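Local atomic coordinates of endosialidase (Enterobacteria phage phi92, PDB entry 4HIZ), a protein that hydrolyses internal alpha-2,8 and alpha-2,9 linkages of polysialic acid, probably letting phage phi92 degrade the capsule of its bacterial host. Residues N32-V37 / N48-Y53; N145-S150 / V161-Y166; V216-S221 / T258-G263; G624-L629 / I641-G646. All coordinates share one frame; numbering follows the deposited sequence. Where two conformers were deposited one is given.

How the contacts relate
Contacts 2 and 3 both belong to the catalytic beta-propeller range, yet their centres stand about 36 Å apart. Contact 2, its centre about 12 Å from the centre of the chain, is wholly buried and relies on a histidine, glutamate and arginine group on the face opposite a sugar-binding tyrosine. Contact 3 is largely buried too, but pairs an aromatic cluster on one face with sialic acid bound at the other. Contact 1, in the N-terminal extension, is a more exposed parallel pair, two phenylalanines and V37 packed together and T34 meeting V52 on the other face. Contact 4, a hairpin of leucines, isoleucine, tyrosine and glutamine, is embedded among subunits; it and contact 3 both touch the second subunit.

Contact 1. Residues N32-V37 / N48-Y53; sequences NLTFKV and NAAFVY
F35 and F51 lie side by side on one face of a parallel strand pair, F35 CD2 reaching to 3.6 Å from F51 CE1. Their planes differ by only 19°, but the rings are slid so far apart that they barely overlap. V37 extends this apolar patch: its CG1, beside the backbone N (chi1 -62°), meets CD1 of F51, while its CG2 packs on CB of Y53. A49, small, sets its CB at the edge of the F35 ring. On the other face packing is tightest between the methyls T34 CG2 and V52 CG2, 3.5 Å apart, closer than usual for two carbons; beta-branched residues suit such extended backbone. The looser side belongs to the 32-37 segment, where K36 is exposed and only its NZ comes near V52 CG2, at 4.1 Å. Backbone bonds join the strands: F35 N donates to A50 O, F35 O accepts from V52 N, and V37 N closes the end on V52 O at 3.0 Å. Strand 33-36 is the outermost of its sheet within this chain, whereas 49-53 lies between it and the antiparallel strand 61-64, whose T62 touches A50 and V52; F46 meets F51 edge-to-face.

Contact 2. Residues N145-S150 / V161-Y166; sequences NYHCMS and VIETRY. With FRU (beta-D-fructofuranose), chain G; EDO (1,2-ethanediol), chain P.
E163 OE1 is gripped by two donors, H147 ND1 and R165 NH2, which come from opposite faces of the carboxylate plane. The bond from H147 ND1 is 2.8 Å long but bent, 138° at the hydrogen, and arrives on the anti side of the oxygen. R165 NH2, also 2.8 Å from E163 OE1, makes a salt bridge from above the carboxylate plane, while OE1 lies in the guanidinium plane. R165 CD rests over one face of the H147 ring, 3.7 Å from the centroid, in a CH-pi contact; the chain then bends at chi3 (67°) to NE, which donates to M170 O. T290 takes a further arginine N-H, and T292 holds the other glutamate oxygen, OE2. The strands form an antiparallel hairpin of the catalytic beta-propeller, 144-154 followed by 157-166, in which H147 and E163 form a hydrogen-bonded pair and Y146 and T164 a non-hydrogen-bonded one. Y146 is in the glycan pocket: its OH lies 2.6 Å from O4 of the bound fructose, a sugar also held by E176 and D138. Nearer the backbone end of the ring, I162 CG2 comes obliquely to 3.4 Å from Y146 CD1, and W178 meets that ring edge-to-face. Where the pairing loosens, a water accepts from M149 N and donates to V161 O, 2.7 Å away, bridging the strands.

Contact 3. Residues V216-S221 / T258-G263; sequences VNFSNS and TTWHFG. With SIA (N-acetyl-alpha-neuraminic acid), chain D.
F218, W260 and F262 make an aromatic cluster on one face of the strand pair. The edge of F262 turns to the face of F218, a T-shaped arrangement with planes at 71° and F262 CD1 3.8 Å from F218 CE1. W260 instead lies alongside F218, touching CD1 through CZ3 at 3.6 Å; these planes are near parallel but slid apart. In F262 chi1 of 179° sets CG anti to the backbone N; the far end of the ring, CZ, lies 3.5 Å from V216 CG1, where the branched aliphatic group fills in beside it. Backbone bonds tie N217 to G263 and S219 to H261 as antiparallel hydrogen-bonded pairs, with F218 and F262 the non-hydrogen-bonded pair between them. This is the meeting of strands 215-219 and 261-264 in a sheet within the catalytic-propeller range, yet the contact's centre is about 30 Å from that of the chain. Polar bonds gather on the other side, where sialic acid binds. Its N5 donates to S219 OG at 2.9 Å, and N220 N donates to O1B of the sugar carboxylate, nearly straight at 170°. S219 OG donates a hydrogen bond to N220 OD1, 2.7 Å away, which leaves the serine oxygen able to accept from the sugar. Compact serine and asparagine suit a polar sugar-binding surface, to which S227 adds another bond; I499 of the second subunit packs on S219 and H261.

Contact 4. Residues G624-L629 / I641-G646; sequences GSLLQL and ILYAPG
I641 opens its segment with a reciprocal pair of backbone bonds to Q628: Q628 N donates almost straight to I641 O, 2.9 Å away, and I641 N returns one to Q628 O. I641 O is also touched by L627 CD1, at 3.6 Å. L642 follows opposite L627 in a non-hydrogen-bonded pair, and its CD1 comes to 3.6 Å from L626 O. Y643 makes the broadest side-chain contact. Its CD1 meets L626 CB at 3.9 Å, while CE1 touches Q628 CG at 3.6 Å, the Q628 amide standing 35° from the ring plane. A flat ring can thus lie across L626 and Q628, two residues on the same face, the long glutamine offering methylene carbon there while R610 binds its OE1. Both backbone polar atoms of Y643 pair with L626, closing the register, and Y643 O also sits 3.3 Å from S625 CB. After Y643 the pairing stops; A644 N turns to N652 of the second subunit. Together the segments form an antiparallel hairpin, with strand 610-614 on the far flank of 626-630; through I641 and L642 the sheet runs on in parallel into the second subunit, while L627 meets its counterparts in both other chains.

Contact 1. Residues N32-V37 / N48-Y53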
# COMPACT_ATOMS: atom_id res chain seq x y z
N ASN A 32 -37.95 3.43 -14.87
CA ASN A 32 -37.23 3.86 -16.06
C ASN A 32 -37.97 4.89 -16.90
O ASN A 32 -37.79 4.97 -18.12
CB ASN A 32 -36.74 2.66 -16.88
CG ASN A 32 -35.27 2.38 -16.62
OD1 ASN A 32 -34.42 2.68 -17.47
ND2 ASN A 32 -34.96 1.85 -15.43
N LEU A 33 -38.77 5.71 -16.23
CA LEU A 33 -39.50 6.79 -16.87
C LEU A 33 -38.82 8.13 -16.58
O LEU A 33 -37.96 8.25 -15.68
CB LEU A 33 -40.96 6.78 -16.39
CG LEU A 33 -41.65 5.45 -16.78
CD1 LEU A 33 -43.04 5.33 -16.14
CD2 LEU A 33 -41.68 5.25 -18.35
N THR A 34 -39.20 9.15 -17.35
CA THR A 34 -38.54 10.45 -17.30
C THR A 34 -39.54 11.57 -16.96
O THR A 34 -40.62 11.64 -17.53
CB THR A 34 -37.86 10.73 -18.65
OG1 THR A 34 -36.88 9.72 -18.91
CG2 THR A 34 -37.19 12.07 -18.63
N PHE A 35 -39.18 12.39 -15.98
CA PHE A 35 -40.02 13.51 -15.57
C PHE A 35 -39.45 14.81 -16.13
O PHE A 35 -38.24 14.94 -16.22
CB PHE A 35 -40.02 13.63 -14.04
CG PHE A 35 -40.53 12.40 -13.35
CD1 PHE A 35 -41.89 12.19 -13.18
CD2 PHE A 35 -39.64 11.45 -12.87
CE1 PHE A 35 -42.37 11.06 -12.56
CE2 PHE A 35 -40.10 10.29 -12.23
CZ PHE A 35 -41.47 10.10 -12.08
N LYS A 36 -40.30 15.78 -16.43
CA LYS A 36 -39.84 17.11 -16.81
C LYS A 36 -40.02 17.99 -15.59
O LYS A 36 -41.12 18.11 -15.06
CB LYS A 36 -40.65 17.67 -17.97
CG LYS A 36 -40.70 16.71 -19.14
CD LYS A 36 -40.66 17.43 -20.48
CE LYS A 36 -40.73 16.44 -21.64
NZ LYS A 36 -39.80 15.28 -21.43
N VAL A 37 -38.94 18.59 -15.12
CA VAL A 37 -39.02 19.24 -13.83
C VAL A 37 -38.61 20.69 -13.93
O VAL A 37 -37.84 21.08 -14.81
CB VAL A 37 -38.15 18.55 -12.76
CG1 VAL A 37 -38.63 17.12 -12.52
CG2 VAL A 37 -36.65 18.61 -13.15
N ASN A 48 -34.26 4.33 -10.69
CA ASN A 48 -34.81 4.09 -12.02
C ASN A 48 -35.57 5.29 -12.59
O ASN A 48 -36.61 5.13 -13.22
CB ASN A 48 -35.73 2.87 -11.99
CG ASN A 48 -35.04 1.64 -11.41
OD1 ASN A 48 -33.82 1.52 -11.44
ND2 ASN A 48 -35.84 0.72 -10.90
N ALA A 49 -35.05 6.50 -12.38
CA ALA A 49 -35.77 7.69 -12.79
C ALA A 49 -34.82 8.65 -13.47
O ALA A 49 -33.62 8.66 -13.19
CB ALA A 49 -36.41 8.36 -11.54
N ALA A 50 -35.36 9.48 -14.35
CA ALA A 50 -34.57 10.57 -14.93
C ALA A 50 -35.38 11.85 -15.00
O ALA A 50 -36.61 11.81 -15.06
CB ALA A 50 -34.07 10.19 -16.30
N PHE A 51 -34.67 12.98 -15.01
CA PHE A 51 -35.31 14.29 -14.88
C PHE A 51 -34.77 15.23 -15.95
O PHE A 51 -33.57 15.48 -16.01
CB PHE A 51 -35.02 14.88 -13.49
CG PHE A 51 -35.35 13.91 -12.37
CD1 PHE A 51 -36.64 13.79 -11.91
CD2 PHE A 51 -34.36 13.08 -11.83
CE1 PHE A 51 -36.96 12.87 -10.90
CE2 PHE A 51 -34.67 12.16 -10.84
CZ PHE A 51 -35.97 12.05 -10.38
N VAL A 52 -35.65 15.73 -16.81
CA VAL A 52 -35.24 16.71 -17.82
C VAL A 52 -35.36 18.10 -17.23
O VAL A 52 -36.44 18.50 -16.75
CB VAL A 52 -36.10 16.64 -19.08
CG1 VAL A 52 -35.55 17.64 -20.13
CG2 VAL A 52 -36.11 15.21 -19.61
N TYR A 53 -34.28 18.85 -17.27
CA TYR A 53 -34.19 20.12 -16.53
C TYR A 53 -33.39 21.12 -17.36
O TYR A 53 -32.36 20.77 -17.95
CB TYR A 53 -33.49 19.86 -15.18
CG TYR A 53 -33.12 21.12 -14.42
CD1 TYR A 53 -34.09 22.06 -14.06
CD2 TYR A 53 -31.79 21.37 -14.04
CE1 TYR A 53 -33.74 23.23 -13.36
CE2 TYR A 53 -31.43 22.51 -13.33
CZ TYR A 53 -32.41 23.45 -12.99
OH TYR A 53 -32.05 24.58 -12.30

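Contact 2. Residues N145-S150 / V161-Y166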
# COMPACT_ATOMS: atom_id res chain seq x y z
N ASN A 145 10.34 16.17 -24.45
CA ASN A 145 9.96 14.89 -23.82
C ASN A 145 8.79 14.26 -24.58
O ASN A 145 8.17 14.91 -25.45
CB ASN A 145 9.61 15.09 -22.32
CG ASN A 145 9.57 13.77 -21.55
OD1 ASN A 145 10.23 12.78 -21.92
ND2 ASN A 145 8.81 13.76 -20.49
N TYR A 146 8.46 13.01 -24.24
CA TYR A 146 7.45 12.28 -24.98
C TYR A 146 6.00 12.65 -24.60
O TYR A 146 5.78 13.30 -23.56
CB TYR A 146 7.68 10.81 -24.79
CG TYR A 146 8.95 10.26 -25.40
CD1 TYR A 146 9.22 10.40 -26.78
CD2 TYR A 146 9.87 9.57 -24.61
CE1 TYR A 146 10.36 9.85 -27.34
CE2 TYR A 146 11.03 9.01 -25.16
CZ TYR A 146 11.26 9.14 -26.52
OH TYR A 146 12.40 8.58 -27.07
N HIS A 147 5.04 12.22 -25.42
CA HIS A 147 3.62 12.54 -25.23
C HIS A 147 2.85 11.60 -26.17
O HIS A 147 3.36 11.21 -27.22
CB HIS A 147 3.43 14.01 -25.67
CG HIS A 147 2.04 14.54 -25.54
ND1 HIS A 147 1.11 14.49 -26.57
CD2 HIS A 147 1.45 15.24 -24.54
CE1 HIS A 147 0.00 15.09 -26.18
NE2 HIS A 147 0.18 15.55 -24.95
N CYS A 148 1.64 11.21 -25.80
CA CYS A 148 0.88 10.34 -26.67
C CYS A 148 -0.60 10.46 -26.42
O CYS A 148 -1.04 10.40 -25.25
CB CYS A 148 1.31 8.87 -26.42
SG CYS A 148 0.42 7.63 -27.45
N MET A 149 -1.37 10.62 -27.49
CA MET A 149 -2.83 10.52 -27.44
C MET A 149 -3.40 9.54 -28.47
O MET A 149 -4.63 9.47 -28.65
CB MET A 149 -3.49 11.90 -27.58
CG MET A 149 -3.22 12.80 -26.34
SD MET A 149 -4.00 14.39 -26.61
CE MET A 149 -3.71 15.11 -24.98
N SER A 150 -2.54 8.77 -29.15
CA SER A 150 -3.03 7.81 -30.14
C SER A 150 -2.30 6.50 -29.89
O SER A 150 -1.06 6.45 -30.00
CB SER A 150 -2.71 8.30 -31.57
OG SER A 150 -3.19 7.34 -32.50
N VAL A 161 1.45 6.47 -31.56
CA VAL A 161 2.17 7.60 -32.12
C VAL A 161 2.78 8.31 -30.92
O VAL A 161 2.08 8.98 -30.15
CB VAL A 161 1.29 8.58 -32.92
CG1 VAL A 161 2.15 9.75 -33.48
CG2 VAL A 161 0.60 7.83 -34.07
N ILE A 162 4.09 8.11 -30.75
CA ILE A 162 4.82 8.70 -29.65
C ILE A 162 5.41 10.00 -30.13
O ILE A 162 6.26 10.04 -31.05
CB ILE A 162 5.92 7.77 -29.14
CG1 ILE A 162 5.30 6.47 -28.60
CG2 ILE A 162 6.74 8.49 -28.08
CD1 ILE A 162 4.26 6.66 -27.44
N GLU A 163 4.92 11.08 -29.56
CA GLU A 163 5.30 12.43 -29.97
C GLU A 163 6.46 12.92 -29.13
O GLU A 163 6.57 12.60 -27.95
CB GLU A 163 4.11 13.36 -29.73
CG GLU A 163 2.91 13.07 -30.67
CD GLU A 163 1.74 13.98 -30.42
OE1 GLU A 163 1.66 14.61 -29.32
OE2 GLU A 163 0.85 14.04 -31.31
N THR A 164 7.30 13.77 -29.74
CA THR A 164 8.34 14.47 -29.00
C THR A 164 7.95 15.94 -28.98
O THR A 164 7.78 16.55 -30.06
CB THR A 164 9.71 14.30 -29.69
OG1 THR A 164 10.13 12.94 -29.62
CG2 THR A 164 10.78 15.15 -29.01
N ARG A 165 7.77 16.52 -27.79
CA ARG A 165 7.26 17.90 -27.69
C ARG A 165 8.22 18.74 -26.86
O ARG A 165 8.91 18.23 -25.96
CB ARG A 165 5.85 17.93 -27.05
CG ARG A 165 4.88 16.91 -27.77
CD ARG A 165 3.38 17.14 -27.43
NE ARG A 165 2.90 18.41 -27.98
CZ ARG A 165 2.03 18.51 -28.99
NH1 ARG A 165 1.67 19.73 -29.43
NH2 ARG A 165 1.49 17.42 -29.54
N TYR A 166 8.25 20.04 -27.14
CA TYR A 166 9.12 20.93 -26.39
C TYR A 166 8.59 21.20 -24.99
O TYR A 166 7.41 21.49 -24.78
CB TYR A 166 9.27 22.26 -27.17
CG TYR A 166 10.13 22.13 -28.41
CD1 TYR A 166 11.51 22.05 -28.30
CD2 TYR A 166 9.56 22.12 -29.69
CE1 TYR A 166 12.31 21.93 -29.41
CE2 TYR A 166 10.37 22.02 -30.83
CZ TYR A 166 11.74 21.92 -30.67
OH TYR A 166 12.58 21.82 -31.74
C1 FRU G . 16.67 10.35 -30.63
C2 FRU G . 15.66 9.30 -30.64
C3 FRU G . 14.24 9.53 -30.59
C4 FRU G . 13.66 8.18 -30.41
C5 FRU G . 14.75 7.50 -29.63
C6 FRU G . 14.70 5.98 -29.62
O1 FRU G . 16.74 10.62 -29.25
O2 FRU G . 15.68 9.05 -32.11
O3 FRU G . 13.65 10.36 -31.62
O4 FRU G . 12.40 8.27 -29.67
O5 FRU G . 16.00 7.96 -30.18
O6 FRU G . 15.06 5.49 -30.88
C1 EDO P . -1.40 16.90 -22.40
O1 EDO P . -1.33 17.50 -23.70
C2 EDO P . -0.47 17.68 -21.49
O2 EDO P . -0.80 19.06 -21.71
O HOH W 1 -0.14 10.57 -30.05

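Contact 3. Residues V216-S221 / T258-G263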
# COMPACT_ATOMS: atom_id res chain seq x y z
N VAL A 216 10.59 -14.09 -28.58
CA VAL A 216 9.52 -15.08 -28.44
C VAL A 216 9.96 -16.20 -27.51
O VAL A 216 11.11 -16.23 -27.08
CB VAL A 216 9.09 -15.66 -29.82
CG1 VAL A 216 8.64 -14.53 -30.75
CG2 VAL A 216 10.24 -16.47 -30.43
N ASN A 217 9.04 -17.11 -27.18
CA ASN A 217 9.39 -18.21 -26.29
C ASN A 217 8.59 -19.44 -26.70
O ASN A 217 7.40 -19.33 -27.02
CB ASN A 217 9.05 -17.81 -24.85
CG ASN A 217 9.25 -18.94 -23.86
OD1 ASN A 217 8.30 -19.65 -23.54
ND2 ASN A 217 10.46 -19.07 -23.33
N PHE A 218 9.25 -20.59 -26.69
CA PHE A 218 8.63 -21.86 -27.05
C PHE A 218 8.67 -22.86 -25.92
O PHE A 218 9.65 -22.90 -25.16
CB PHE A 218 9.46 -22.49 -28.19
CG PHE A 218 9.40 -21.74 -29.47
CD1 PHE A 218 8.42 -22.06 -30.42
CD2 PHE A 218 10.36 -20.78 -29.78
CE1 PHE A 218 8.35 -21.38 -31.66
CE2 PHE A 218 10.32 -20.09 -31.03
CZ PHE A 218 9.31 -20.39 -31.98
N SER A 219 7.65 -23.70 -25.83
CA SER A 219 7.70 -24.82 -24.87
C SER A 219 7.03 -26.04 -25.49
O SER A 219 6.02 -25.91 -26.21
CB SER A 219 6.99 -24.44 -23.55
OG SER A 219 7.26 -25.43 -22.58
N ASN A 220 7.61 -27.21 -25.23
CA ASN A 220 7.02 -28.47 -25.70
C ASN A 220 6.85 -28.54 -27.23
O ASN A 220 5.90 -29.18 -27.72
CB ASN A 220 5.69 -28.74 -24.99
CG ASN A 220 5.82 -28.64 -23.45
OD1 ASN A 220 5.68 -27.55 -22.87
ND2 ASN A 220 6.10 -29.78 -22.80
N SER A 221 7.77 -27.93 -27.98
CA SER A 221 7.60 -27.88 -29.42
C SER A 221 7.64 -29.23 -30.13
O SER A 221 7.11 -29.34 -31.22
CB SER A 221 8.69 -26.98 -30.05
OG SER A 221 9.96 -27.65 -29.96
N THR A 258 1.89 -32.59 -32.97
CA THR A 258 2.30 -32.20 -31.62
C THR A 258 1.64 -30.87 -31.26
O THR A 258 1.72 -29.90 -32.02
CB THR A 258 3.82 -32.04 -31.54
OG1 THR A 258 4.45 -33.32 -31.78
CG2 THR A 258 4.25 -31.47 -30.17
N THR A 259 1.02 -30.83 -30.07
CA THR A 259 0.46 -29.58 -29.55
C THR A 259 1.51 -28.93 -28.65
O THR A 259 2.10 -29.59 -27.82
CB THR A 259 -0.88 -29.85 -28.81
OG1 THR A 259 -1.79 -30.49 -29.71
CG2 THR A 259 -1.51 -28.54 -28.37
N TRP A 260 1.79 -27.65 -28.90
CA TRP A 260 2.90 -26.98 -28.20
C TRP A 260 2.47 -25.60 -27.70
O TRP A 260 1.29 -25.25 -27.79
CB TRP A 260 4.13 -26.91 -29.14
CG TRP A 260 3.87 -26.35 -30.55
CD1 TRP A 260 3.29 -27.03 -31.61
CD2 TRP A 260 4.23 -25.05 -31.05
NE1 TRP A 260 3.27 -26.22 -32.73
CE2 TRP A 260 3.82 -25.00 -32.42
CE3 TRP A 260 4.84 -23.91 -30.48
CZ2 TRP A 260 4.02 -23.88 -33.21
CZ3 TRP A 260 5.03 -22.79 -31.27
CH2 TRP A 260 4.61 -22.78 -32.62
N HIS A 261 3.42 -24.84 -27.19
CA HIS A 261 3.10 -23.57 -26.54
C HIS A 261 4.00 -22.47 -27.07
O HIS A 261 5.21 -22.67 -27.21
CB HIS A 261 3.35 -23.67 -25.02
CG HIS A 261 2.53 -24.72 -24.35
ND1 HIS A 261 1.18 -24.58 -24.12
CD2 HIS A 261 2.87 -25.96 -23.91
CE1 HIS A 261 0.72 -25.68 -23.55
NE2 HIS A 261 1.72 -26.53 -23.40
N PHE A 262 3.41 -21.32 -27.34
CA PHE A 262 4.15 -20.16 -27.83
C PHE A 262 3.75 -18.91 -27.06
O PHE A 262 2.56 -18.70 -26.80
CB PHE A 262 3.80 -19.96 -29.32
CG PHE A 262 4.48 -18.77 -29.95
CD1 PHE A 262 5.79 -18.86 -30.42
CD2 PHE A 262 3.82 -17.55 -30.03
CE1 PHE A 262 6.42 -17.76 -30.99
CE2 PHE A 262 4.46 -16.42 -30.58
CZ PHE A 262 5.76 -16.54 -31.07
N GLY A 263 4.74 -18.08 -26.73
CA GLY A 263 4.43 -16.76 -26.17
C GLY A 263 5.35 -15.72 -26.79
O GLY A 263 6.53 -15.99 -27.05
C1 SIA D . 10.89 -26.72 -23.74
C2 SIA D . 11.70 -26.33 -22.51
C3 SIA D . 11.79 -24.80 -22.33
C4 SIA D . 10.49 -24.19 -21.82
C5 SIA D . 9.95 -24.96 -20.60
C6 SIA D . 9.88 -26.46 -20.89
C7 SIA D . 9.54 -27.26 -19.63
C8 SIA D . 9.34 -28.76 -19.88
C9 SIA D . 8.68 -29.07 -21.21
C10 SIA D . 8.34 -23.81 -19.12
C11 SIA D . 6.93 -23.29 -19.00
N5 SIA D . 8.63 -24.41 -20.28
O1A SIA D . 11.18 -26.14 -24.81
O1B SIA D . 9.99 -27.59 -23.70
O4 SIA D . 10.72 -22.81 -21.45
O6 SIA D . 11.14 -26.97 -21.35
O7 SIA D . 10.66 -27.11 -18.74
O8 SIA D . 10.62 -29.39 -19.85
O9 SIA D . 9.63 -29.64 -22.14
O10 SIA D . 9.16 -23.71 -18.21

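Contact 4. Residues G624-L629 / I641-G646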
# COMPACT_ATOMS: atom_id res chain seq x y z
N GLY A 624 38.32 -6.77 15.52
CA GLY A 624 38.80 -6.66 14.15
C GLY A 624 39.70 -5.45 13.97
O GLY A 624 39.78 -4.56 14.82
N SER A 625 40.43 -5.43 12.87
CA SER A 625 41.15 -4.22 12.48
C SER A 625 40.17 -3.09 12.20
O SER A 625 39.02 -3.34 11.81
CB SER A 625 42.03 -4.49 11.25
OG SER A 625 41.25 -4.94 10.16
N LEU A 626 40.62 -1.85 12.39
CA LEU A 626 39.78 -0.65 12.23
C LEU A 626 40.58 0.41 11.48
O LEU A 626 41.78 0.55 11.71
CB LEU A 626 39.48 0.02 13.60
CG LEU A 626 38.90 -0.87 14.70
CD1 LEU A 626 38.87 -0.08 16.02
CD2 LEU A 626 37.49 -1.33 14.33
N LEU A 627 39.89 1.18 10.63
CA LEU A 627 40.47 2.45 10.17
C LEU A 627 39.54 3.56 10.68
O LEU A 627 38.33 3.54 10.42
CB LEU A 627 40.54 2.48 8.64
CG LEU A 627 40.93 3.88 8.08
CD1 LEU A 627 42.34 4.27 8.54
CD2 LEU A 627 40.83 3.88 6.51
N GLN A 628 40.09 4.50 11.45
CA GLN A 628 39.29 5.61 11.95
C GLN A 628 39.73 6.89 11.24
O GLN A 628 40.92 7.24 11.21
CB GLN A 628 39.43 5.77 13.48
CG GLN A 628 38.93 4.50 14.24
CD GLN A 628 38.46 4.81 15.64
OE1 GLN A 628 38.02 5.91 15.93
NE2 GLN A 628 38.52 3.81 16.51
N LEU A 629 38.76 7.57 10.65
CA LEU A 629 39.03 8.84 9.97
C LEU A 629 38.33 9.91 10.81
O LEU A 629 37.10 9.89 10.92
CB LEU A 629 38.41 8.79 8.56
CG LEU A 629 39.04 7.73 7.65
CD1 LEU A 629 38.26 7.57 6.29
CD2 LEU A 629 40.53 7.98 7.45
N ILE A 641 43.72 7.12 11.85
CA ILE A 641 44.46 6.13 12.61
C ILE A 641 44.07 4.74 12.16
O ILE A 641 42.87 4.40 12.11
CB ILE A 641 44.16 6.24 14.13
CG1 ILE A 641 44.35 7.68 14.61
CG2 ILE A 641 45.05 5.29 14.94
CD1 ILE A 641 43.83 7.90 16.02
N LEU A 642 45.08 3.93 11.83
CA LEU A 642 44.87 2.55 11.42
C LEU A 642 45.19 1.63 12.60
O LEU A 642 46.26 1.74 13.19
CB LEU A 642 45.77 2.23 10.20
CG LEU A 642 45.71 0.76 9.71
CD1 LEU A 642 44.33 0.41 9.16
CD2 LEU A 642 46.74 0.61 8.61
N TYR A 643 44.24 0.76 12.96
CA TYR A 643 44.41 -0.21 14.05
C TYR A 643 44.45 -1.60 13.44
O TYR A 643 43.48 -2.04 12.84
CB TYR A 643 43.20 -0.15 14.99
CG TYR A 643 42.98 1.21 15.64
CD1 TYR A 643 42.36 2.25 14.94
CD2 TYR A 643 43.39 1.45 16.93
CE1 TYR A 643 42.16 3.50 15.54
CE2 TYR A 643 43.20 2.71 17.54
CZ TYR A 643 42.57 3.70 16.85
OH TYR A 643 42.40 4.94 17.44
N ALA A 644 45.58 -2.29 13.55
CA ALA A 644 45.69 -3.60 12.89
C ALA A 644 46.50 -4.52 13.79
O ALA A 644 47.69 -4.69 13.55
CB ALA A 644 46.36 -3.45 11.48
N PRO A 645 45.87 -5.10 14.84
CA PRO A 645 46.61 -5.95 15.77
C PRO A 645 47.35 -7.08 15.07
O PRO A 645 48.39 -7.51 15.57
CB PRO A 645 45.50 -6.52 16.67
CG PRO A 645 44.44 -5.40 16.71
CD PRO A 645 44.48 -4.86 15.27
N GLY A 646 46.82 -7.58 13.95
CA GLY A 646 47.49 -8.65 13.21
C GLY A 646 48.60 -8.18 12.27
O GLY A 646 49.17 -9.00 11.52